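Local coordinates for cytochrome C2 (Rhodobacter capsulatus, PDB 1VYD), which carries electrons on a covalently bound heme c, reducing the oxidised bacteriochlorophyll in bacterial photosynthesis, and may also serve the respiratory chain, at residues K8-C13 against A109-V114; Y38-R43 against E70-Y75; V58-S63 against G80-E85. The protein carries 1 engineered substitution. All coordinates share one frame; numbering follows the deposited sequence.

From the N terminus, contact 1 opens first and closes last: 8-13, at the end of helix 3-9, meets 109-114 of the C-terminal helix 104-113, closing a loop of 95 residues that holds both other contacts. Contact 2 joins the loop segment 38-43 to helix 69-77, and contact 3 joins helix 55-62 to helix 79-87; their segments alternate along the chain, so these two loops cross. Contacts 1 and 2 both touch the heme and each other, Val41 CG2 lying 3.8 Å from Ala112 N. Contacts 2 and 3 meet where Phe82 packs on Tyr75 and Thr74. Contacts 1 and 3 lie on opposite sides of the chain's centre, about 13 Å apart at their nearest atoms.

Contact 1: residues K8-C13 against A109-V114; sequences KEFNKC and AYLASV. With HEM (protoporphyrin IX containing Fe), chain C.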
loop_
_atom_site.group_PDB
_atom_site.type_symbol
_atom_site.label_atom_id
_atom_site.label_comp_id
_atom_site.label_asym_id
_atom_site.label_seq_id
_atom_site.Cartn_x
_atom_site.Cartn_y
_atom_site.Cartn_z
ATOM N N LYS A 8 -8.214 -12.122 -4.921
ATOM C CA LYS A 8 -9.189 -12.586 -3.919
ATOM C C LYS A 8 -8.749 -12.136 -2.527
ATOM O O LYS A 8 -9.569 -11.775 -1.706
ATOM C CB LYS A 8 -9.353 -14.097 -3.994
ATOM C CG LYS A 8 -9.686 -14.664 -5.378
ATOM C CD LYS A 8 -9.214 -16.121 -5.412
ATOM C CE LYS A 8 -9.679 -16.876 -6.661
ATOM N NZ LYS A 8 -11.143 -16.886 -6.875
ATOM N N GLU A 9 -7.450 -11.993 -2.244
ATOM C CA GLU A 9 -6.949 -11.565 -0.948
ATOM C C GLU A 9 -7.170 -10.055 -0.715
ATOM O O GLU A 9 -7.128 -9.718 0.457
ATOM C CB GLU A 9 -5.471 -11.816 -0.782
ATOM C CG GLU A 9 -4.931 -13.206 -0.893
ATOM C CD GLU A 9 -5.401 -14.119 0.224
ATOM O OE1 GLU A 9 -6.001 -13.667 1.220
ATOM O OE2 GLU A 9 -5.185 -15.344 0.080
ATOM N N PHE A 10 -7.348 -9.225 -1.739
ATOM C CA PHE A 10 -7.630 -7.811 -1.651
ATOM C C PHE A 10 -8.953 -7.488 -0.955
ATOM O O PHE A 10 -9.151 -6.347 -0.505
ATOM C CB PHE A 10 -7.720 -7.194 -3.105
ATOM C CG PHE A 10 -7.496 -5.707 -3.078
ATOM C CD1 PHE A 10 -6.232 -5.203 -2.727
ATOM C CD2 PHE A 10 -8.611 -4.838 -3.099
ATOM C CE1 PHE A 10 -6.001 -3.838 -2.655
ATOM C CE2 PHE A 10 -8.368 -3.483 -2.959
ATOM C CZ PHE A 10 -7.082 -2.987 -2.806
ATOM N N ASN A 11 -9.827 -8.465 -0.666
ATOM C CA ASN A 11 -10.992 -8.380 0.153
ATOM C C ASN A 11 -10.554 -7.985 1.574
ATOM O O ASN A 11 -11.444 -7.456 2.203
ATOM C CB ASN A 11 -11.856 -9.663 0.307
ATOM C CG ASN A 11 -11.180 -10.882 0.962
ATOM O OD1 ASN A 11 -10.009 -10.861 1.399
ATOM N ND2 ASN A 11 -11.810 -12.039 0.990
ATOM N N LYS A 12 -9.308 -8.081 2.055
ATOM C CA LYS A 12 -8.935 -7.439 3.304
ATOM C C LYS A 12 -8.502 -5.979 3.125
ATOM O O LYS A 12 -7.726 -5.532 4.016
ATOM C CB LYS A 12 -7.649 -8.154 3.823
ATOM C CG LYS A 12 -7.919 -9.248 4.823
ATOM C CD LYS A 12 -8.047 -10.639 4.328
ATOM C CE LYS A 12 -7.129 -11.389 3.411
ATOM N NZ LYS A 12 -7.929 -12.508 2.802
ATOM N N CYS A 13 -8.398 -5.488 1.863
ATOM C CA CYS A 13 -7.822 -4.132 1.730
ATOM C C CYS A 13 -8.921 -3.164 1.419
ATOM O O CYS A 13 -8.884 -1.978 1.736
ATOM C CB CYS A 13 -6.868 -4.147 0.477
ATOM S SG CYS A 13 -5.601 -5.455 0.676
ATOM N N ALA A 109 1.693 -8.699 -6.055
ATOM C CA ALA A 109 1.686 -9.067 -7.479
ATOM C C ALA A 109 0.369 -8.610 -8.110
ATOM O O ALA A 109 0.314 -8.123 -9.230
ATOM C CB ALA A 109 1.716 -10.583 -7.699
ATOM N N TYR A 110 -0.744 -8.798 -7.373
ATOM C CA TYR A 110 -2.016 -8.320 -7.887
ATOM C C TYR A 110 -1.980 -6.784 -8.065
ATOM O O TYR A 110 -2.600 -6.268 -8.993
ATOM C CB TYR A 110 -3.151 -8.732 -6.929
ATOM C CG TYR A 110 -4.457 -8.038 -7.229
ATOM C CD1 TYR A 110 -5.101 -8.296 -8.439
ATOM C CD2 TYR A 110 -5.013 -7.109 -6.381
ATOM C CE1 TYR A 110 -6.273 -7.647 -8.812
ATOM C CE2 TYR A 110 -6.229 -6.463 -6.665
ATOM C CZ TYR A 110 -6.792 -6.691 -7.910
ATOM O OH TYR A 110 -7.986 -6.062 -8.234
ATOM N N LEU A 111 -1.410 -5.991 -7.166
ATOM C CA LEU A 111 -1.375 -4.541 -7.353
ATOM C C LEU A 111 -0.520 -4.129 -8.556
ATOM O O LEU A 111 -0.915 -3.218 -9.300
ATOM C CB LEU A 111 -0.942 -3.786 -6.079
ATOM C CG LEU A 111 -1.877 -3.917 -4.864
ATOM C CD1 LEU A 111 -1.207 -3.519 -3.548
ATOM C CD2 LEU A 111 -3.104 -3.054 -5.074
ATOM N N ALA A 112 0.575 -4.830 -8.861
ATOM C CA ALA A 112 1.402 -4.522 -10.031
ATOM C C ALA A 112 0.688 -4.870 -11.339
ATOM O O ALA A 112 0.903 -4.201 -12.360
ATOM C CB ALA A 112 2.725 -5.332 -10.062
ATOM N N SER A 113 -0.175 -5.890 -11.326
ATOM C CA SER A 113 -0.751 -6.340 -12.576
ATOM C C SER A 113 -1.959 -5.525 -12.999
ATOM O O SER A 113 -2.379 -5.595 -14.161
ATOM C CB SER A 113 -1.199 -7.807 -12.440
ATOM O OG SER A 113 -2.445 -7.826 -11.748
ATOM N N VAL A 114 -2.456 -4.700 -12.105
ATOM C CA VAL A 114 -3.736 -4.020 -12.293
ATOM C C VAL A 114 -3.663 -2.841 -13.228
ATOM O O VAL A 114 -4.657 -2.453 -13.822
ATOM C CB VAL A 114 -4.196 -3.633 -10.845
ATOM C CG1 VAL A 114 -4.010 -2.159 -10.558
ATOM C CG2 VAL A 114 -5.615 -4.114 -10.681
HETATM C CHA HEM C . -1.409 3.060 3.358
HETATM C CHB HEM C . -1.595 -1.275 1.139
HETATM C CHC HEM C . -5.132 -2.645 4.201
HETATM C CHD HEM C . -5.483 1.948 5.799
HETATM C C1A HEM C . -1.123 1.957 2.560
HETATM C C2A HEM C . -0.064 1.871 1.576
HETATM C C3A HEM C . -0.134 0.685 1.011
HETATM C C4A HEM C . -1.225 -0.023 1.607
HETATM C CMA HEM C . 0.662 -0.045 -0.097
HETATM C CAA HEM C . 0.930 3.053 1.303
HETATM C CBA HEM C . 0.370 3.916 0.197
HETATM C CGA HEM C . 1.153 5.131 -0.252
HETATM O O1A HEM C . 2.290 5.374 0.246
HETATM O O2A HEM C . 0.492 5.886 -1.005
HETATM C C1B HEM C . -2.585 -1.964 1.812
HETATM C C2B HEM C . -2.899 -3.343 1.528
HETATM C C3B HEM C . -3.840 -3.701 2.412
HETATM C C4B HEM C . -4.189 -2.574 3.214
HETATM C CMB HEM C . -2.248 -4.185 0.377
HETATM C CAB HEM C . -4.465 -5.098 2.652
HETATM C CBB HEM C . -3.623 -6.184 2.832
HETATM C C1C HEM C . -5.520 -1.495 4.881
HETATM C C2C HEM C . -6.648 -1.443 5.802
HETATM C C3C HEM C . -6.725 -0.208 6.254
HETATM C C4C HEM C . -5.679 0.582 5.626
HETATM C CMC HEM C . -7.529 -2.678 6.065
HETATM C CAC HEM C . -7.637 0.400 7.340
HETATM C CBC HEM C . -8.100 -0.306 8.424
HETATM C C1D HEM C . -4.429 2.645 5.236
HETATM C C2D HEM C . -4.049 3.979 5.618
HETATM C C3D HEM C . -2.926 4.284 4.942
HETATM C C4D HEM C . -2.534 3.129 4.170
HETATM C CMD HEM C . -4.880 4.837 6.586
HETATM C CAD HEM C . -2.064 5.543 5.009
HETATM C CBD HEM C . -0.902 5.229 6.020
HETATM C CGD HEM C . -0.365 6.391 6.805
HETATM O O1D HEM C . 0.361 6.031 7.764
HETATM O O2D HEM C . -0.767 7.582 6.611
HETATM N NA HEM C . -1.812 0.789 2.549
HETATM N NB HEM C . -3.405 -1.503 2.795
HETATM N NC HEM C . -4.933 -0.251 4.798
HETATM N ND HEM C . -3.473 2.120 4.371
HETATM FE FE HEM C . -3.399 0.293 3.644
#
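The rings of Phe10 and Tyr110 meet obliquely, their planes at 57° and centroids 5.8 Å apart. Contact falls to one atom of the tyrosine: Tyr110 CE2 lies 3.9 Å from Phe10 CG and also borders CB and CD1. Over one face of the Phe10 ring, toward its rim, sits Cys13 CB, 3.2 Å above the plane. Farther out along the ring, Leu111 CD2 approaches Phe10 CE1 at 3.9 Å, while the other methyl, CD1, faces heme CMB at 4.1 Å. The leucine thus spans ring and porphyrin. Phe10 CG is turned anti to the backbone N (chi1 -159°), which carries the ring across to the C-terminal helix. Within 8-13, Lys12 NZ makes a salt bridge with Glu9 OE1 at 2.8 Å and a hydrogen bond to Asn11 OD1. Cys13 is a covalent heme attachment site. The contact is buried and wholly apolar, and it forms part of the packing of the N-terminal helix and the turn after it on the C-terminal helix, familiar in class I cytochromes c. Ile19 of strand 19-20 and Val28 of strand 26-28 touch both aromatic side chains, and Val107 of helix 104-113 packs on Phe10.

Contact 2: residues Y38-R43 against E70-Y75; sequences YGVVGR and EDIATY. With HEM (protoporphyrin IX containing Fe), chain C.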
loop_
_atom_site.group_PDB
_atom_site.type_symbol
_atom_site.label_atom_id
_atom_site.label_comp_id
_atom_site.label_asym_id
_atom_site.label_seq_id
_atom_site.Cartn_x
_atom_site.Cartn_y
_atom_site.Cartn_z
ATOM N N TYR A 38 -4.206 2.117 -7.082
ATOM C CA TYR A 38 -3.872 2.023 -8.490
ATOM C C TYR A 38 -2.523 2.661 -8.732
ATOM O O TYR A 38 -2.382 3.794 -8.274
ATOM C CB TYR A 38 -4.892 2.864 -9.363
ATOM C CG TYR A 38 -4.624 2.692 -10.865
ATOM C CD1 TYR A 38 -3.724 3.481 -11.579
ATOM C CD2 TYR A 38 -5.306 1.689 -11.547
ATOM C CE1 TYR A 38 -3.464 3.318 -12.924
ATOM C CE2 TYR A 38 -5.124 1.462 -12.911
ATOM C CZ TYR A 38 -4.191 2.292 -13.562
ATOM O OH TYR A 38 -4.024 2.075 -14.887
ATOM N N GLY A 39 -1.566 2.040 -9.385
ATOM C CA GLY A 39 -0.257 2.571 -9.641
ATOM C C GLY A 39 0.616 2.719 -8.419
ATOM O O GLY A 39 1.637 3.393 -8.424
ATOM N N VAL A 40 0.336 2.027 -7.316
ATOM C CA VAL A 40 1.165 2.230 -6.079
ATOM C C VAL A 40 2.465 1.487 -6.245
ATOM O O VAL A 40 3.401 1.807 -5.573
ATOM C CB VAL A 40 0.451 1.774 -4.802
ATOM C CG1 VAL A 40 0.223 0.231 -4.807
ATOM C CG2 VAL A 40 1.293 2.089 -3.566
ATOM N N VAL A 41 2.610 0.473 -7.098
ATOM C CA VAL A 41 3.882 -0.159 -7.373
ATOM C C VAL A 41 4.795 0.806 -8.157
ATOM O O VAL A 41 4.487 1.176 -9.303
ATOM C CB VAL A 41 3.787 -1.519 -8.091
ATOM C CG1 VAL A 41 5.196 -2.147 -8.273
ATOM C CG2 VAL A 41 3.006 -2.505 -7.202
ATOM N N GLY A 42 5.911 1.284 -7.581
ATOM C CA GLY A 42 6.790 2.188 -8.280
ATOM C C GLY A 42 6.494 3.606 -7.868
ATOM O O GLY A 42 7.133 4.542 -8.309
ATOM N N ARG A 43 5.495 3.849 -7.000
ATOM C CA ARG A 43 5.207 5.242 -6.651
ATOM C C ARG A 43 5.864 5.676 -5.329
ATOM O O ARG A 43 6.073 4.782 -4.511
ATOM C CB ARG A 43 3.690 5.349 -6.494
ATOM C CG ARG A 43 3.202 6.704 -6.009
ATOM C CD ARG A 43 1.661 6.770 -6.159
ATOM N NE ARG A 43 0.894 6.352 -5.011
ATOM C CZ ARG A 43 -0.279 5.724 -4.875
ATOM N NH1 ARG A 43 -0.873 5.435 -3.669
ATOM N NH2 ARG A 43 -1.088 5.279 -5.857
ATOM N N GLU A 70 7.918 -6.459 -3.280
ATOM C CA GLU A 70 8.585 -7.052 -2.124
ATOM C C GLU A 70 8.451 -6.126 -0.939
ATOM O O GLU A 70 8.185 -6.645 0.142
ATOM C CB GLU A 70 10.082 -7.276 -2.461
ATOM C CG GLU A 70 10.840 -8.024 -1.384
ATOM C CD GLU A 70 12.332 -8.145 -1.619
ATOM O OE1 GLU A 70 13.024 -7.140 -1.974
ATOM O OE2 GLU A 70 12.886 -9.260 -1.363
ATOM N N ASP A 71 8.660 -4.809 -1.043
ATOM C CA ASP A 71 8.370 -3.935 0.070
ATOM C C ASP A 71 6.865 -3.893 0.379
ATOM O O ASP A 71 6.509 -3.700 1.528
ATOM C CB ASP A 71 8.872 -2.497 -0.113
ATOM C CG ASP A 71 10.368 -2.507 -0.395
ATOM O OD1 ASP A 71 10.820 -1.988 -1.438
ATOM O OD2 ASP A 71 11.065 -3.044 0.478
ATOM N N ILE A 72 5.938 -3.974 -0.554
ATOM C CA ILE A 72 4.528 -3.969 -0.168
ATOM C C ILE A 72 4.206 -5.194 0.678
ATOM O O ILE A 72 3.583 -5.073 1.749
ATOM C CB ILE A 72 3.614 -3.894 -1.421
ATOM C CG1 ILE A 72 3.856 -2.478 -2.007
ATOM C CG2 ILE A 72 2.168 -4.129 -0.995
ATOM C CD1 ILE A 72 3.094 -2.227 -3.280
ATOM N N ALA A 73 4.648 -6.373 0.176
ATOM C CA ALA A 73 4.518 -7.643 0.895
ATOM C C ALA A 73 5.025 -7.590 2.322
ATOM O O ALA A 73 4.373 -8.178 3.180
ATOM C CB ALA A 73 5.428 -8.753 0.295
ATOM N N THR A 74 6.150 -6.925 2.593
ATOM C CA THR A 74 6.629 -6.877 3.995
ATOM C C THR A 74 5.894 -5.825 4.786
ATOM O O THR A 74 5.713 -5.908 6.003
ATOM C CB THR A 74 8.129 -6.492 4.029
ATOM O OG1 THR A 74 8.927 -7.433 3.271
ATOM C CG2 THR A 74 8.662 -6.477 5.441
ATOM N N TYR A 75 5.589 -4.670 4.150
ATOM C CA TYR A 75 4.948 -3.574 4.909
ATOM C C TYR A 75 3.584 -3.981 5.439
ATOM O O TYR A 75 3.218 -3.649 6.545
ATOM C CB TYR A 75 4.730 -2.375 4.004
ATOM C CG TYR A 75 3.736 -1.326 4.485
ATOM C CD1 TYR A 75 4.039 -0.384 5.472
ATOM C CD2 TYR A 75 2.499 -1.220 3.855
ATOM C CE1 TYR A 75 3.187 0.661 5.776
ATOM C CE2 TYR A 75 1.645 -0.176 4.117
ATOM C CZ TYR A 75 1.984 0.729 5.118
ATOM O OH TYR A 75 1.100 1.769 5.384
HETATM C CHA HEM C . -1.409 3.060 3.358
HETATM C CHB HEM C . -1.595 -1.275 1.139
HETATM C CHC HEM C . -5.132 -2.645 4.201
HETATM C CHD HEM C . -5.483 1.948 5.799
HETATM C C1A HEM C . -1.123 1.957 2.560
HETATM C C2A HEM C . -0.064 1.871 1.576
HETATM C C3A HEM C . -0.134 0.685 1.011
HETATM C C4A HEM C . -1.225 -0.023 1.607
HETATM C CMA HEM C . 0.662 -0.045 -0.097
HETATM C CAA HEM C . 0.930 3.053 1.303
HETATM C CBA HEM C . 0.370 3.916 0.197
HETATM C CGA HEM C . 1.153 5.131 -0.252
HETATM O O1A HEM C . 2.290 5.374 0.246
HETATM O O2A HEM C . 0.492 5.886 -1.005
HETATM C C1B HEM C . -2.585 -1.964 1.812
HETATM C C2B HEM C . -2.899 -3.343 1.528
HETATM C C3B HEM C . -3.840 -3.701 2.412
HETATM C C4B HEM C . -4.189 -2.574 3.214
HETATM C CMB HEM C . -2.248 -4.185 0.377
HETATM C CAB HEM C . -4.465 -5.098 2.652
HETATM C CBB HEM C . -3.623 -6.184 2.832
HETATM C C1C HEM C . -5.520 -1.495 4.881
HETATM C C2C HEM C . -6.648 -1.443 5.802
HETATM C C3C HEM C . -6.725 -0.208 6.254
HETATM C C4C HEM C . -5.679 0.582 5.626
HETATM C CMC HEM C . -7.529 -2.678 6.065
HETATM C CAC HEM C . -7.637 0.400 7.340
HETATM C CBC HEM C . -8.100 -0.306 8.424
HETATM C C1D HEM C . -4.429 2.645 5.236
HETATM C C2D HEM C . -4.049 3.979 5.618
HETATM C C3D HEM C . -2.926 4.284 4.942
HETATM C C4D HEM C . -2.534 3.129 4.170
HETATM C CMD HEM C . -4.880 4.837 6.586
HETATM C CAD HEM C . -2.064 5.543 5.009
HETATM C CBD HEM C . -0.902 5.229 6.020
HETATM C CGD HEM C . -0.365 6.391 6.805
HETATM O O1D HEM C . 0.361 6.031 7.764
HETATM O O2D HEM C . -0.767 7.582 6.611
HETATM N NA HEM C . -1.812 0.789 2.549
HETATM N NB HEM C . -3.405 -1.503 2.795
HETATM N NC HEM C . -4.933 -0.251 4.798
HETATM N ND HEM C . -3.473 2.120 4.371
HETATM FE FE HEM C . -3.399 0.293 3.644
#
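This contact lies beside the heme pocket, which both segments help to line: Val40 and Val41 of a loop meet Ile72 of helix 69-77, while Arg43 and Tyr75 reach the heme itself. The nearest CA atoms across the contact, those of Val41 and Ile72, are 8.2 Å apart. Ile72 CD1 makes both side-chain contacts, lying 3.9 Å from Val41 CG2 and 4.1 Å from Val40 CG1. Toward Val40 it comes tip to tip; toward Val41 the side chains cross at about a right angle. Ile72 CG1 stands anti to the carbonyl carbon (chi1 -68°) and chi2 is extended at 177°, which places CD1 at the end of the side chain, where it meets both valines. Val40 uses its second methyl too, CG2 meeting heme CMA at 4.1 Å.

A type II turn from Val40 to Arg43, closed by Arg43 N to Val40 O, brings the arginine round to the heme. Its NH1 gives a nearly straight hydrogen bond, 170° at the hydrogen, to heme O2A at 3.0 Å, with the oxygen at the edge of the guanidinium and in its plane. NH1 also bonds to Asn36 O, and Val40 CA lies over one face. A leucine in place of Arg43 would probably leave this propionate without that donor and its positive charge, and Asn36 O without its mate.

On the helix side, Tyr75 CE2 is 3.7 Å from heme C3A, and its OH 3.5 Å from heme CHA. Trp67, whose ring meets that of Tyr75, and Tyr53 also hydrogen-bond to the heme, as do several backbone N atoms. Arginine, tryptophan and tyrosine side chains that hydrogen-bond to the heme, the arginine through a propionate, are familiar from the class I cytochrome c heme crevice.

Contact 3: residues V58-S63 against G80-E85; sequences VALGAS and GAFLKE
Leu60 and Leu83 give the closest CA pair, 7.8 Å apart, between helices 55-62 and 79-87, and the contact is confined to the three side chains that bridge this spacing. Leu60 supplies a single methyl: its CD2 lies 3.7 Å from Leu83 CD2 and 4.2 Å from Phe82 CE2. Both partners cross the Leu60 side chain at about a right angle. The methyl comes to Phe82 at the ring's edge, near its plane, so it does not cover a face. The CB of Leu60 points toward 80-85, and with CG anti to the backbone N (chi1 177°) the branch extends toward the other helix. Leu83 turns the other way, its CG beside the backbone N (chi1 -67°), and brings CD2 round to the shared methyl.

Within the class I cytochrome c fold, mostly helices and loops around the heme, this contact joins helix 55-62 to helix 79-87. The side chain of Leu83 is about 5 Å from the heme, and about 7 Å from that of the axial ligand Met96 against about 12 Å from that of the other, His17, so the apolar patch lies nearer the methionine ligand. Phe65 touches both Leu60 and Phe82, filling in beside them, and Phe82 also packs on Asp71 and Thr74 of helix 69-77.

Ser63 is the first residue beyond helix 55-62. Its OG donates to Leu60 O at 2.8 Å, with the donor tilted 23° from the carbonyl plane, while its N makes a hydrogen bond to Ala59 O at 3.1 Å.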
loop_
_atom_site.group_PDB
_atom_site.type_symbol
_atom_site.label_atom_id
_atom_site.label_comp_id
_atom_site.label_asym_id
_atom_site.label_seq_id
_atom_site.Cartn_x
_atom_site.Cartn_y
_atom_site.Cartn_z
ATOM N N VAL A 58 5.339 9.822 5.122
ATOM C CA VAL A 58 5.831 10.917 4.218
ATOM C C VAL A 58 7.344 11.090 4.217
ATOM O O VAL A 58 7.980 11.254 3.168
ATOM C CB VAL A 58 5.084 12.165 4.722
ATOM C CG1 VAL A 58 5.679 13.464 4.194
ATOM C CG2 VAL A 58 3.612 12.002 4.324
ATOM N N ALA A 59 8.025 11.015 5.395
ATOM C CA ALA A 59 9.476 11.140 5.548
ATOM C C ALA A 59 10.146 9.993 4.796
ATOM O O ALA A 59 11.179 10.056 4.157
ATOM C CB ALA A 59 9.884 11.018 7.056
ATOM N N LEU A 60 9.464 8.828 4.803
ATOM C CA LEU A 60 9.948 7.690 4.049
ATOM C C LEU A 60 9.934 8.016 2.569
ATOM O O LEU A 60 10.938 7.794 1.898
ATOM C CB LEU A 60 9.147 6.459 4.448
ATOM C CG LEU A 60 9.555 5.202 3.614
ATOM C CD1 LEU A 60 11.000 4.812 3.866
ATOM C CD2 LEU A 60 8.487 4.168 3.810
ATOM N N GLY A 61 8.885 8.678 2.025
ATOM C CA GLY A 61 9.002 8.993 0.592
ATOM C C GLY A 61 9.939 10.196 0.382
ATOM O O GLY A 61 10.571 10.386 -0.674
ATOM N N ALA A 62 10.083 11.071 1.414
ATOM C CA ALA A 62 10.977 12.202 1.229
ATOM C C ALA A 62 12.411 11.733 1.112
ATOM O O ALA A 62 13.199 12.362 0.436
ATOM C CB ALA A 62 10.670 13.172 2.341
ATOM N N SER A 63 12.795 10.568 1.612
ATOM C CA SER A 63 14.150 10.064 1.401
ATOM C C SER A 63 14.319 9.301 0.089
ATOM O O SER A 63 15.320 8.571 0.084
ATOM C CB SER A 63 14.487 9.070 2.541
ATOM O OG SER A 63 13.717 7.899 2.141
ATOM N N GLY A 80 3.710 -0.760 11.030
ATOM C CA GLY A 80 4.478 0.016 12.013
ATOM C C GLY A 80 5.860 -0.593 12.154
ATOM O O GLY A 80 6.860 0.145 12.172
ATOM N N ALA A 81 6.049 -1.910 12.060
ATOM C CA ALA A 81 7.466 -2.367 12.234
ATOM C C ALA A 81 8.279 -1.983 11.019
ATOM O O ALA A 81 9.457 -1.622 10.999
ATOM C CB ALA A 81 7.507 -3.888 12.411
ATOM N N PHE A 82 7.645 -2.048 9.821
ATOM C CA PHE A 82 8.320 -1.689 8.596
ATOM C C PHE A 82 8.851 -0.268 8.698
ATOM O O PHE A 82 9.997 0.003 8.346
ATOM C CB PHE A 82 7.315 -1.780 7.452
ATOM C CG PHE A 82 7.940 -1.488 6.103
ATOM C CD1 PHE A 82 8.606 -2.506 5.448
ATOM C CD2 PHE A 82 7.834 -0.246 5.531
ATOM C CE1 PHE A 82 9.167 -2.263 4.211
ATOM C CE2 PHE A 82 8.402 0.012 4.299
ATOM C CZ PHE A 82 9.051 -0.988 3.647
ATOM N N LEU A 83 7.939 0.622 9.106
ATOM C CA LEU A 83 8.313 2.035 9.148
ATOM C C LEU A 83 9.464 2.256 10.129
ATOM O O LEU A 83 10.431 2.930 9.718
ATOM C CB LEU A 83 7.070 2.894 9.378
ATOM C CG LEU A 83 6.088 2.861 8.191
ATOM C CD1 LEU A 83 4.774 3.603 8.505
ATOM C CD2 LEU A 83 6.660 3.468 6.901
ATOM N N LYS A 84 9.374 1.691 11.343
ATOM C CA LYS A 84 10.474 1.841 12.317
ATOM C C LYS A 84 11.836 1.424 11.757
ATOM O O LYS A 84 12.812 2.193 11.817
ATOM C CB LYS A 84 10.237 1.012 13.595
ATOM C CG LYS A 84 8.837 1.202 14.149
ATOM C CD LYS A 84 8.785 1.227 15.663
ATOM C CE LYS A 84 7.333 1.304 16.131
ATOM N NZ LYS A 84 6.749 -0.022 15.712
ATOM N N GLU A 85 11.942 0.269 11.155
ATOM C CA GLU A 85 13.138 -0.203 10.491
ATOM C C GLU A 85 13.664 0.644 9.336
ATOM O O GLU A 85 14.841 1.071 9.365
ATOM C CB GLU A 85 12.886 -1.654 10.014
ATOM C CG GLU A 85 14.201 -2.324 9.672
ATOM C CD GLU A 85 14.103 -3.774 9.255
ATOM O OE1 GLU A 85 14.401 -4.039 8.039
ATOM O OE2 GLU A 85 13.763 -4.619 10.157
#